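Local atomic coordinates of ubiquinol-cytochrome C chaperone (PDB entry 6RWT), a protein that probably acts as an assembly chaperone of respiratory complex III, as a bacterial homolog of Cbp3, which interacts with newly synthesized cytochrome b. Residues 35-40 / 145-150; 58-63 / 165-170; 77-82 / 106-111; 117-122 / 154-159. All coordinates share one frame; numbering follows the deposited sequence. Where two conformers were deposited one is given.

Contact 1 (35-40 / 145-150); sequences AQFQVP and ACYLGA
The carbonyl O of Phe37 takes a hydrogen bond from NE1 of Trp142, while the ring of Phe37 lies against Tyr147 and Leu148 at the start of helix 145-161. Ala35 to Gln38 form a type I beta turn. Its closing bond, from Gln38 N to Ala35 O, is weak at 3.4 Å. Phe37 is the third residue of the turn. Its CG stands beside the backbone N (chi1 -66°), and this sends the ring out of the loop toward the helix.

Tyr147 supplies the larger share of the helix side. Its CB sits over one face of the Phe37 ring, 4.2 Å from the ring centroid, in a CH-pi contact. The CB is displaced toward the rim, close to CE1 and CZ. Phe37 CZ also comes within 3.7 Å of Tyr147 CD1. The two rings form an oblique pair, with planes at 45° and centroids 5.4 Å apart. Leu148 adds a looser touch, with its CB 4.4 Å from Phe37 CD2.

Between these segments the contact is apolar. The polar end of Gln36 is held elsewhere, as its OE1 accepts from NE of Arg32, a residue that also packs on Phe37 and Tyr147. Helix 124-135 also joins, with Leu148 resting on Leu131 and Ile135, and Val39 on Ile135, so the loop between helices 2-28 and 43-61 is seated on helices 124-135 and 145-161.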
loop_
_atom_site.group_PDB
_atom_site.type_symbol
_atom_site.label_atom_id
_atom_site.label_comp_id
_atom_site.label_asym_id
_atom_site.label_seq_id
_atom_site.Cartn_x
_atom_site.Cartn_y
_atom_site.Cartn_z
ATOM N N ALA A 35 -10.974 -6.707 -13.496
ATOM C CA ALA A 35 -11.432 -7.389 -14.697
ATOM C C ALA A 35 -10.675 -8.729 -14.811
ATOM O O ALA A 35 -11.106 -9.718 -14.210
ATOM C CB ALA A 35 -11.267 -6.500 -15.924
ATOM N N GLN A 36 -9.541 -8.769 -15.504
ATOM C CA GLN A 36 -8.879 -10.047 -15.800
ATOM C C GLN A 36 -8.476 -10.859 -14.560
ATOM O O GLN A 36 -8.702 -12.065 -14.527
ATOM C CB GLN A 36 -7.660 -9.852 -16.715
ATOM C CG GLN A 36 -7.024 -11.168 -17.162
ATOM C CD GLN A 36 -5.875 -11.000 -18.136
ATOM O OE1 GLN A 36 -5.374 -9.896 -18.355
ATOM N NE2 GLN A 36 -5.444 -12.111 -18.728
ATOM N N PHE A 37 -7.901 -10.206 -13.541
ATOM C CA PHE A 37 -7.325 -10.944 -12.401
ATOM C C PHE A 37 -8.362 -11.451 -11.387
ATOM O O PHE A 37 -8.016 -12.249 -10.513
ATOM C CB PHE A 37 -6.258 -10.115 -11.659
ATOM C CG PHE A 37 -4.999 -9.812 -12.448
ATOM C CD1 PHE A 37 -4.806 -10.223 -13.775
ATOM C CD2 PHE A 37 -3.989 -9.060 -11.838
ATOM C CE1 PHE A 37 -3.636 -9.904 -14.454
ATOM C CE2 PHE A 37 -2.822 -8.741 -12.517
ATOM C CZ PHE A 37 -2.644 -9.168 -13.826
ATOM N N GLN A 38 -9.609 -10.974 -11.481
ATOM C CA GLN A 38 -10.706 -11.414 -10.604
ATOM C C GLN A 38 -10.503 -11.067 -9.116
ATOM O O GLN A 38 -10.992 -11.782 -8.227
ATOM C CB GLN A 38 -11.013 -12.917 -10.793
ATOM C CG GLN A 38 -11.342 -13.311 -12.232
ATOM C CD GLN A 38 -12.595 -12.642 -12.776
ATOM O OE1 GLN A 38 -12.616 -12.190 -13.921
ATOM N NE2 GLN A 38 -13.649 -12.578 -11.964
ATOM N N VAL A 39 -9.810 -9.957 -8.847
ATOM C CA VAL A 39 -9.871 -9.338 -7.509
ATOM C C VAL A 39 -11.317 -8.829 -7.331
ATOM O O VAL A 39 -11.841 -8.161 -8.221
ATOM C CB VAL A 39 -8.850 -8.189 -7.318
ATOM C CG1 VAL A 39 -9.040 -7.526 -5.955
ATOM C CG2 VAL A 39 -7.422 -8.705 -7.448
ATOM N N PRO A 40 -11.971 -9.155 -6.202
ATOM C CA PRO A 40 -13.369 -8.723 -6.055
ATOM C C PRO A 40 -13.522 -7.192 -6.034
ATOM O O PRO A 40 -12.766 -6.516 -5.338
ATOM C CB PRO A 40 -13.787 -9.337 -4.710
ATOM C CG PRO A 40 -12.801 -10.433 -4.454
ATOM C CD PRO A 40 -11.522 -9.951 -5.044
ATOM N N ALA A 145 -3.104 -15.449 -9.373
ATOM C CA ALA A 145 -2.216 -15.108 -8.244
ATOM C C ALA A 145 -0.753 -14.896 -8.649
ATOM O O ALA A 145 -0.111 -13.976 -8.158
ATOM C CB ALA A 145 -2.305 -16.157 -7.139
ATOM N N CYS A 146 -0.236 -15.745 -9.534
ATOM C CA CYS A 146 1.144 -15.603 -10.027
ATOM C C CYS A 146 1.345 -14.361 -10.916
ATOM O O CYS A 146 2.438 -13.799 -10.959
ATOM C CB CYS A 146 1.576 -16.873 -10.764
ATOM S SG CYS A 146 1.742 -18.310 -9.675
ATOM N N TYR A 147 0.293 -13.947 -11.620
ATOM C CA TYR A 147 0.282 -12.684 -12.393
ATOM C C TYR A 147 0.388 -11.458 -11.470
ATOM O O TYR A 147 1.190 -10.542 -11.708
ATOM C CB TYR A 147 -1.022 -12.551 -13.196
ATOM C CG TYR A 147 -0.932 -12.764 -14.687
ATOM C CD1 TYR A 147 -0.519 -11.731 -15.526
ATOM C CD2 TYR A 147 -1.323 -13.970 -15.271
ATOM C CE1 TYR A 147 -0.457 -11.901 -16.902
ATOM C CE2 TYR A 147 -1.267 -14.150 -16.648
ATOM C CZ TYR A 147 -0.834 -13.111 -17.459
ATOM O OH TYR A 147 -0.767 -13.268 -18.827
ATOM N N LEU A 148 -0.442 -11.442 -10.430
ATOM C CA LEU A 148 -0.415 -10.349 -9.454
ATOM C C LEU A 148 0.937 -10.331 -8.720
ATOM O O LEU A 148 1.511 -9.261 -8.497
ATOM C CB LEU A 148 -1.580 -10.460 -8.468
ATOM C CG LEU A 148 -1.718 -9.335 -7.428
ATOM C CD1 LEU A 148 -1.790 -7.956 -8.076
ATOM C CD2 LEU A 148 -2.929 -9.557 -6.527
ATOM N N GLY A 149 1.446 -11.509 -8.368
ATOM C CA GLY A 149 2.762 -11.618 -7.744
ATOM C C GLY A 149 3.899 -11.064 -8.596
ATOM O O GLY A 149 4.783 -10.370 -8.082
ATOM N N ALA A 150 3.876 -11.353 -9.897
ATOM C CA ALA A 150 4.853 -10.772 -10.828
ATOM C C ALA A 150 4.801 -9.239 -10.823
ATOM O O ALA A 150 5.843 -8.585 -10.783
ATOM C CB ALA A 150 4.646 -11.308 -12.240
#

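Contact 2 (58-63 / 165-170); sequences LHRMKG and EALAAG
Helix 43-61 and the short helix 164-168 meet near their C-terminal ends, where the CA atoms of Met61 and Leu167 are 8.6 Å apart. The second helix closes in a Schellman motif. Gly170 has a positive phi (103°), and its N bonds to Leu167 O at 3.0 Å.

Leu167 carries its side of the contact alone. Its CG is anti to the backbone N (chi1 -172°), which extends the two methyls toward helix 43-61. CD2 does most of the work. It lies 3.6 Å from Arg60 CG and also sits over the centre of one guanidinium face, 3.9 Å above the plane. One methyl can meet both parts because the Arg60 chain bends at chi2 (64°) and folds round it. Met61, the next residue, reaches Leu167 with the end of its side chain. Its CG is 4.1 Å from Leu167 CD2, and its CE is 4.2 Å from Leu167 CD1. Met61 also packs on Leu71 and Ala72 of helix 66-89.

The nitrogens of Arg60 find their partners around the guanidinium. NE bonds to the O of Leu159 and NH2 to the O of Ile162, and NH2 forms a salt bridge with Asp164. The cation therefore ties helix 43-61 to the end of helix 145-161, the link after it and the start of helix 164-168. Its rim is polar, and one face is covered by a methyl group. Carbonyls at a helix C-terminus and a nearby carboxylate would probably stabilise the positive charge beside the buried leucine.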
loop_
_atom_site.group_PDB
_atom_site.type_symbol
_atom_site.label_atom_id
_atom_site.label_comp_id
_atom_site.label_asym_id
_atom_site.label_seq_id
_atom_site.Cartn_x
_atom_site.Cartn_y
_atom_site.Cartn_z
ATOM N N LEU A 58 5.589 1.659 2.258
ATOM C CA LEU A 58 6.193 1.568 3.597
ATOM C C LEU A 58 7.421 0.650 3.610
ATOM O O LEU A 58 8.429 0.969 4.249
ATOM C CB LEU A 58 5.167 1.089 4.636
ATOM C CG LEU A 58 3.883 1.916 4.825
ATOM C CD1 LEU A 58 3.012 1.335 5.937
ATOM C CD2 LEU A 58 4.145 3.392 5.066
ATOM N N HIS A 59 7.319 -0.479 2.903
ATOM C CA HIS A 59 8.409 -1.454 2.763
ATOM C C HIS A 59 9.670 -0.818 2.157
ATOM O O HIS A 59 10.788 -1.073 2.627
ATOM C CB HIS A 59 7.892 -2.645 1.932
ATOM C CG HIS A 59 8.910 -3.704 1.649
ATOM N ND1 HIS A 59 9.538 -3.812 0.429
ATOM C CD2 HIS A 59 9.393 -4.714 2.414
ATOM C CE1 HIS A 59 10.375 -4.835 0.457
ATOM N NE2 HIS A 59 10.302 -5.403 1.648
ATOM N N ARG A 60 9.483 0.032 1.145
ATOM C CA ARG A 60 10.600 0.775 0.538
ATOM C C ARG A 60 11.193 1.844 1.468
ATOM O O ARG A 60 12.415 2.035 1.510
ATOM C CB ARG A 60 10.151 1.435 -0.776
ATOM C CG ARG A 60 11.097 2.493 -1.360
ATOM C CD ARG A 60 12.445 1.921 -1.780
ATOM N NE ARG A 60 13.339 2.959 -2.310
ATOM C CZ ARG A 60 14.123 3.761 -1.584
ATOM N NH1 ARG A 60 14.172 3.672 -0.255
ATOM N NH2 ARG A 60 14.886 4.658 -2.200
ATOM N N MET A 61 10.321 2.560 2.173
ATOM C CA MET A 61 10.732 3.729 2.964
ATOM C C MET A 61 11.372 3.402 4.310
ATOM O O MET A 61 12.186 4.198 4.797
ATOM C CB MET A 61 9.547 4.680 3.166
ATOM C CG MET A 61 9.095 5.355 1.885
ATOM S SD MET A 61 7.601 6.340 2.117
ATOM C CE MET A 61 7.156 6.608 0.412
ATOM N N LYS A 62 11.015 2.269 4.917
ATOM C CA LYS A 62 11.596 1.859 6.217
ATOM C C LYS A 62 13.111 1.749 6.140
ATOM O O LYS A 62 13.645 1.049 5.282
ATOM C CB LYS A 62 11.004 0.521 6.698
ATOM C CG LYS A 62 11.849 -0.250 7.715
ATOM C CD LYS A 62 11.154 -1.520 8.198
ATOM C CE LYS A 62 10.397 -1.304 9.500
ATOM N NZ LYS A 62 11.308 -1.322 10.677
ATOM N N GLY A 63 13.799 2.435 7.049
ATOM C CA GLY A 63 15.257 2.410 7.076
ATOM C C GLY A 63 15.818 3.397 8.080
ATOM O O GLY A 63 15.224 3.620 9.132
ATOM N N GLU A 165 16.540 10.638 -2.235
ATOM C CA GLU A 165 16.299 12.071 -2.467
ATOM C C GLU A 165 15.039 12.328 -3.309
ATOM O O GLU A 165 14.196 13.156 -2.940
ATOM C CB GLU A 165 17.536 12.714 -3.132
ATOM C CG GLU A 165 17.426 14.211 -3.410
ATOM C CD GLU A 165 18.736 14.843 -3.863
ATOM O OE1 GLU A 165 18.983 16.012 -3.502
ATOM O OE2 GLU A 165 19.520 14.185 -4.583
ATOM N N ALA A 166 14.906 11.606 -4.423
ATOM C CA ALA A 166 13.757 11.774 -5.318
ATOM C C ALA A 166 12.454 11.324 -4.651
ATOM O O ALA A 166 11.414 11.979 -4.792
ATOM C CB ALA A 166 13.968 11.016 -6.616
ATOM N N LEU A 167 12.516 10.215 -3.914
ATOM C CA LEU A 167 11.331 9.681 -3.241
ATOM C C LEU A 167 10.840 10.636 -2.148
ATOM O O LEU A 167 9.637 10.899 -2.036
ATOM C CB LEU A 167 11.621 8.295 -2.660
ATOM C CG LEU A 167 10.445 7.505 -2.092
ATOM C CD1 LEU A 167 9.280 7.381 -3.070
ATOM C CD2 LEU A 167 10.932 6.122 -1.682
ATOM N N ALA A 168 11.770 11.189 -1.372
ATOM C CA ALA A 168 11.414 12.167 -0.325
ATOM C C ALA A 168 10.832 13.474 -0.890
ATOM O O ALA A 168 10.051 14.146 -0.210
ATOM C CB ALA A 168 12.616 12.454 0.555
ATOM N N ALA A 169 11.198 13.812 -2.130
ATOM C CA ALA A 169 10.612 14.945 -2.858
ATOM C C ALA A 169 9.230 14.663 -3.490
ATOM O O ALA A 169 8.623 15.569 -4.068
ATOM C CB ALA A 169 11.589 15.430 -3.928
ATOM N N GLY A 170 8.748 13.419 -3.388
ATOM C CA GLY A 170 7.434 13.023 -3.876
ATOM C C GLY A 170 7.409 12.257 -5.195
ATOM O O GLY A 170 6.328 11.963 -5.700
#

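Contact 3 (77-82 / 106-111); sequences DEFFKD and RMFYGR
An aromatic cluster of Phe79, Phe80 and Phe108 joins helix 66-89 to helix 100-120, and Tyr109 extends it at one border. Phe79 and Phe108 meet most closely. Phe79 CE2 lies over one face of the Phe108 ring, near its rim, 3.5 Å from CD1. The planes are 56° apart and the centroids 4.8 Å apart, an oblique pair. Phe80 is turned nearly perpendicular to Phe108, with its CZ 4.1 Å from Phe108 CD2. The same CZ is 3.9 Å from Tyr109 CE2, which comes in at the edge of the Phe80 ring.

In this all-helical fold the two segments run at 123°, with axes 12.5 Å apart at closest. Large rings span that distance. Each helix presents a consecutive aromatic pair, built alike. Phe79 and Phe108 have CG anti to the backbone N, whereas Phe80 and Tyr109 have CG beside it. Within each pair the first ring then leans on the second. Phe79 CD2 stands 3.9 Å above the plane of the Phe80 ring, over its centre. Phe108 CD2 stands 3.7 Å above the plane of the Tyr109 ring.

Phe79 also packs on Tyr47 and Ile54 of helix 43-61, which covers the buried part of the cluster. Away from the rings, Lys81 NZ forms a salt bridge with Glu78 OE2 at 3.0 Å and a long one with Asp77.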
loop_
_atom_site.group_PDB
_atom_site.type_symbol
_atom_site.label_atom_id
_atom_site.label_comp_id
_atom_site.label_asym_id
_atom_site.label_seq_id
_atom_site.Cartn_x
_atom_site.Cartn_y
_atom_site.Cartn_z
ATOM N N ASP A 77 -0.633 7.440 8.323
ATOM C CA ASP A 77 -1.674 8.303 8.922
ATOM C C ASP A 77 -2.844 8.511 7.955
ATOM O O ASP A 77 -4.015 8.340 8.330
ATOM C CB ASP A 77 -1.080 9.672 9.322
ATOM C CG ASP A 77 -2.066 10.559 10.100
ATOM O OD1 ASP A 77 -2.556 10.126 11.165
ATOM O OD2 ASP A 77 -2.334 11.705 9.667
ATOM N N GLU A 78 -2.532 8.859 6.708
ATOM C CA GLU A 78 -3.584 9.080 5.693
ATOM C C GLU A 78 -4.364 7.791 5.393
ATOM O O GLU A 78 -5.599 7.821 5.245
ATOM C CB GLU A 78 -2.993 9.668 4.407
ATOM C CG GLU A 78 -2.455 11.095 4.517
ATOM C CD GLU A 78 -3.509 12.118 4.909
ATOM O OE1 GLU A 78 -4.629 12.105 4.335
ATOM O OE2 GLU A 78 -3.215 12.938 5.803
ATOM N N PHE A 79 -3.646 6.667 5.313
ATOM C CA PHE A 79 -4.256 5.336 5.100
ATOM C C PHE A 79 -5.251 4.977 6.205
ATOM O O PHE A 79 -6.385 4.626 5.922
ATOM C CB PHE A 79 -3.152 4.281 4.991
ATOM C CG PHE A 79 -3.639 2.852 4.972
ATOM C CD1 PHE A 79 -4.394 2.359 3.913
ATOM C CD2 PHE A 79 -3.294 1.980 6.005
ATOM C CE1 PHE A 79 -4.799 1.032 3.894
ATOM C CE2 PHE A 79 -3.696 0.655 5.988
ATOM C CZ PHE A 79 -4.449 0.179 4.930
ATOM N N PHE A 80 -4.849 5.110 7.466
ATOM C CA PHE A 80 -5.747 4.735 8.562
ATOM C C PHE A 80 -6.957 5.680 8.680
ATOM O O PHE A 80 -8.044 5.220 9.025
ATOM C CB PHE A 80 -4.982 4.562 9.887
ATOM C CG PHE A 80 -4.117 3.322 9.927
ATOM C CD1 PHE A 80 -4.690 2.055 9.772
ATOM C CD2 PHE A 80 -2.744 3.405 10.106
ATOM C CE1 PHE A 80 -3.912 0.904 9.799
ATOM C CE2 PHE A 80 -1.961 2.254 10.140
ATOM C CZ PHE A 80 -2.545 1.006 9.984
ATOM N N LYS A 81 -6.794 6.970 8.353
ATOM C CA LYS A 81 -7.962 7.876 8.253
ATOM C C LYS A 81 -8.961 7.410 7.170
ATOM O O LYS A 81 -10.182 7.428 7.387
ATOM C CB LYS A 81 -7.533 9.326 7.994
ATOM C CG LYS A 81 -6.854 10.001 9.183
ATOM C CD LYS A 81 -6.609 11.501 8.995
ATOM C CE LYS A 81 -5.555 11.841 7.956
ATOM N NZ LYS A 81 -5.170 13.291 7.985
ATOM N N ASP A 82 -8.412 7.016 6.020
ATOM C CA ASP A 82 -9.159 6.447 4.895
ATOM C C ASP A 82 -9.945 5.194 5.307
ATOM O O ASP A 82 -11.153 5.100 5.081
ATOM C CB ASP A 82 -8.145 6.109 3.784
ATOM C CG ASP A 82 -8.780 5.860 2.437
ATOM O OD1 ASP A 82 -9.896 5.318 2.376
ATOM O OD2 ASP A 82 -8.122 6.181 1.425
ATOM N N ARG A 106 -3.633 -3.841 13.550
ATOM C CA ARG A 106 -3.183 -5.240 13.611
ATOM C C ARG A 106 -3.576 -6.026 12.350
ATOM O O ARG A 106 -2.785 -6.843 11.872
ATOM C CB ARG A 106 -3.720 -5.926 14.883
ATOM C CG ARG A 106 -3.274 -7.368 15.099
ATOM C CD ARG A 106 -3.636 -7.845 16.505
ATOM N NE ARG A 106 -3.387 -9.280 16.702
ATOM C CZ ARG A 106 -3.522 -9.938 17.858
ATOM N NH1 ARG A 106 -3.279 -11.245 17.899
ATOM N NH2 ARG A 106 -3.915 -9.315 18.974
ATOM N N MET A 107 -4.781 -5.785 11.820
ATOM C CA MET A 107 -5.235 -6.434 10.566
ATOM C C MET A 107 -4.309 -6.059 9.406
ATOM O O MET A 107 -3.947 -6.923 8.599
ATOM C CB MET A 107 -6.700 -6.066 10.242
ATOM C CG MET A 107 -7.318 -6.772 9.033
ATOM S SD MET A 107 -9.032 -6.277 8.767
ATOM C CE MET A 107 -8.789 -4.708 7.938
ATOM N N PHE A 108 -3.916 -4.786 9.338
ATOM C CA PHE A 108 -2.982 -4.336 8.307
ATOM C C PHE A 108 -1.585 -4.947 8.493
ATOM O O PHE A 108 -1.132 -5.731 7.649
ATOM C CB PHE A 108 -2.892 -2.795 8.238
ATOM C CG PHE A 108 -1.858 -2.300 7.253
ATOM C CD1 PHE A 108 -2.053 -2.460 5.880
ATOM C CD2 PHE A 108 -0.660 -1.753 7.686
ATOM C CE1 PHE A 108 -1.093 -2.034 4.965
ATOM C CE2 PHE A 108 0.308 -1.328 6.775
ATOM C CZ PHE A 108 0.093 -1.479 5.406
ATOM N N TYR A 109 -0.901 -4.599 9.574
ATOM C CA TYR A 109 0.500 -5.016 9.755
ATOM C C TYR A 109 0.686 -6.541 9.799
ATOM O O TYR A 109 1.668 -7.066 9.257
ATOM C CB TYR A 109 1.127 -4.344 10.988
ATOM C CG TYR A 109 1.359 -2.848 10.812
ATOM C CD1 TYR A 109 2.325 -2.371 9.924
ATOM C CD2 TYR A 109 0.611 -1.906 11.529
ATOM C CE1 TYR A 109 2.535 -1.004 9.749
ATOM C CE2 TYR A 109 0.815 -0.541 11.362
ATOM C CZ TYR A 109 1.780 -0.091 10.471
ATOM O OH TYR A 109 1.993 1.271 10.307
ATOM N N GLY A 110 -0.258 -7.250 10.414
ATOM C CA GLY A 110 -0.198 -8.710 10.487
ATOM C C GLY A 110 -0.323 -9.417 9.147
ATOM O O GLY A 110 0.461 -10.322 8.841
ATOM N N ARG A 111 -1.291 -8.995 8.336
ATOM C CA ARG A 111 -1.598 -9.695 7.085
ATOM C C ARG A 111 -0.650 -9.344 5.939
ATOM O O ARG A 111 -0.456 -10.169 5.051
ATOM C CB ARG A 111 -3.056 -9.467 6.673
ATOM C CG ARG A 111 -4.047 -10.054 7.672
ATOM C CD ARG A 111 -5.493 -9.690 7.386
ATOM N NE ARG A 111 -6.077 -10.408 6.249
ATOM C CZ ARG A 111 -6.647 -9.856 5.173
ATOM N NH1 ARG A 111 -6.697 -8.533 5.002
ATOM N NH2 ARG A 111 -7.159 -10.647 4.231
#

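Contact 4 (117-122 / 154-159); sequences AALDAN and QCRDCL
Leu119 O is gripped by two donors, NH1 of Arg156 and the backbone N of Asn122, which approach from opposite faces of its carbonyl plane. The Arg156 NH1 to Leu119 O bond is 2.9 Å but bent (134° at the hydrogen). The one from Asn122 N to Leu119 O, 3.1 Å, belongs to the Schellman motif that ends helix 100-120. A water extends the network, accepting from Arg156 NH1 at 3.0 Å and donating to Asp120 OD1 at 2.9 Å. The Asn122 amide lies at the guanidinium edge, its plane turned 68° away.

Within helix 145-161, Arg156 NE and NH2 both donate to Asp157 OD1, each at 2.9 Å, a side-on grip that fixes the guanidinium. CG anti to the backbone N (chi1 -172°) and bends at chi2 and chi3 turn the Arg156 guanidinium to both Leu119 O and Asp157.

Leu119 and the aliphatic part of Arg156 lie alongside, pointing in opposite directions, with Leu119 CD2 4.1 Å from Arg156 CB and over one guanidinium face, toward its rim.

Helix 43-61 packs against both segments: Phe55 meets Leu119, and His59 meets Arg156 and bonds to Asp120. Ala118 rests on helix 124-135, so helix 100-120 ends among three other helices.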
loop_
_atom_site.group_PDB
_atom_site.type_symbol
_atom_site.label_atom_id
_atom_site.label_comp_id
_atom_site.label_asym_id
_atom_site.label_seq_id
_atom_site.Cartn_x
_atom_site.Cartn_y
_atom_site.Cartn_z
ATOM N N ALA A 117 8.109 -10.682 3.915
ATOM C CA ALA A 117 8.996 -11.856 4.010
ATOM C C ALA A 117 9.221 -12.511 2.643
ATOM O O ALA A 117 10.347 -12.877 2.302
ATOM C CB ALA A 117 8.434 -12.870 4.994
ATOM N N ALA A 118 8.149 -12.654 1.866
ATOM C CA ALA A 118 8.245 -13.242 0.528
ATOM C C ALA A 118 9.114 -12.394 -0.415
ATOM O O ALA A 118 9.956 -12.936 -1.129
ATOM C CB ALA A 118 6.860 -13.473 -0.065
ATOM N N LEU A 119 8.929 -11.069 -0.390
ATOM C CA LEU A 119 9.731 -10.156 -1.213
ATOM C C LEU A 119 11.213 -10.160 -0.813
ATOM O O LEU A 119 12.087 -10.248 -1.678
ATOM C CB LEU A 119 9.181 -8.717 -1.162
ATOM C CG LEU A 119 7.892 -8.450 -1.955
ATOM C CD1 LEU A 119 7.355 -7.073 -1.604
ATOM C CD2 LEU A 119 8.116 -8.564 -3.457
ATOM N N ASP A 120 11.488 -10.094 0.490
ATOM C CA ASP A 120 12.879 -10.121 0.985
ATOM C C ASP A 120 13.620 -11.428 0.622
ATOM O O ASP A 120 14.820 -11.393 0.354
ATOM C CB ASP A 120 12.927 -9.882 2.500
ATOM C CG ASP A 120 12.526 -8.456 2.903
ATOM O OD1 ASP A 120 12.340 -7.576 2.027
ATOM O OD2 ASP A 120 12.396 -8.219 4.125
ATOM N N ALA A 121 12.884 -12.548 0.591
ATOM C CA ALA A 121 13.414 -13.861 0.173
ATOM C C ALA A 121 13.340 -14.129 -1.344
ATOM O O ALA A 121 13.803 -15.178 -1.805
ATOM C CB ALA A 121 12.670 -14.963 0.917
ATOM N N ASN A 122 12.749 -13.204 -2.108
ATOM C CA ASN A 122 12.499 -13.365 -3.545
ATOM C C ASN A 122 11.798 -14.699 -3.862
ATOM O O ASN A 122 12.155 -15.403 -4.817
ATOM C CB ASN A 122 13.805 -13.197 -4.330
ATOM C CG ASN A 122 14.434 -11.833 -4.118
ATOM O OD1 ASN A 122 15.500 -11.709 -3.520
ATOM N ND2 ASN A 122 13.758 -10.803 -4.585
ATOM N N GLN A 154 7.873 -6.658 -9.518
ATOM C CA GLN A 154 8.346 -5.557 -10.372
ATOM C C GLN A 154 8.174 -4.168 -9.726
ATOM O O GLN A 154 9.049 -3.313 -9.875
ATOM C CB GLN A 154 7.671 -5.594 -11.749
ATOM C CG GLN A 154 8.059 -6.799 -12.593
ATOM C CD GLN A 154 7.403 -6.794 -13.963
ATOM O OE1 GLN A 154 7.286 -5.752 -14.603
ATOM N NE2 GLN A 154 6.987 -7.968 -14.426
ATOM N N CYS A 155 7.072 -3.949 -8.998
ATOM C CA CYS A 155 6.895 -2.697 -8.240
ATOM C C CYS A 155 7.987 -2.532 -7.159
ATOM O O CYS A 155 8.517 -1.434 -6.963
ATOM C CB CYS A 155 5.498 -2.619 -7.590
ATOM S SG CYS A 155 4.094 -2.359 -8.723
ATOM N N ARG A 156 8.313 -3.619 -6.459
ATOM C CA ARG A 156 9.372 -3.589 -5.446
ATOM C C ARG A 156 10.697 -3.164 -6.091
ATOM O O ARG A 156 11.401 -2.286 -5.555
ATOM C CB ARG A 156 9.508 -4.960 -4.758
ATOM C CG ARG A 156 10.454 -5.020 -3.554
ATOM C CD ARG A 156 11.942 -5.112 -3.894
ATOM N NE ARG A 156 12.211 -6.122 -4.918
ATOM C CZ ARG A 156 12.361 -7.427 -4.695
ATOM N NH1 ARG A 156 12.300 -7.939 -3.465
ATOM N NH2 ARG A 156 12.588 -8.233 -5.729
ATOM N N ASP A 157 11.017 -3.771 -7.237
ATOM C CA ASP A 157 12.248 -3.450 -7.974
ATOM C C ASP A 157 12.285 -1.977 -8.399
ATOM O O ASP A 157 13.281 -1.301 -8.187
ATOM C CB ASP A 157 12.410 -4.367 -9.198
ATOM C CG ASP A 157 12.739 -5.820 -8.824
ATOM O OD1 ASP A 157 13.046 -6.114 -7.648
ATOM O OD2 ASP A 157 12.703 -6.683 -9.732
ATOM N N CYS A 158 11.188 -1.483 -8.968
ATOM C CA CYS A 158 11.098 -0.079 -9.392
ATOM C C CYS A 158 11.263 0.905 -8.235
ATOM O O CYS A 158 12.059 1.844 -8.312
ATOM C CB CYS A 158 9.767 0.171 -10.102
ATOM S SG CYS A 158 9.424 1.910 -10.481
ATOM N N LEU A 159 10.519 0.677 -7.158
ATOM C CA LEU A 159 10.617 1.541 -5.980
ATOM C C LEU A 159 12.044 1.590 -5.408
ATOM O O LEU A 159 12.519 2.660 -5.035
ATOM C CB LEU A 159 9.603 1.124 -4.901
ATOM C CG LEU A 159 8.119 1.406 -5.205
ATOM C CD1 LEU A 159 7.229 0.637 -4.239
ATOM C CD2 LEU A 159 7.783 2.896 -5.170
HETATM O O HOH W 1 12.680 -6.810 -0.754
#

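Contacts 1 and 4 both use helix 145-161, at its start and farther along. Contact 1 is apolar and seats a loop; contact 4 is mainly polar and grips the end of helix 100-120. Contact 3 uses an earlier part of that helix, on the opposite side of the chain's centre from contact 4. Its rings run from the interior to the surface. Contacts 1, 2 and 4 are mostly buried, with Tyr147 and Arg60 partly exposed and Asn122 exposed. Contact 2 touches contact 4 through two polar links and contact 3 by packing of Leu58 on Phe108. Contact 1 touches neither contact 2 nor contact 3 and lies across the centre from contact 2.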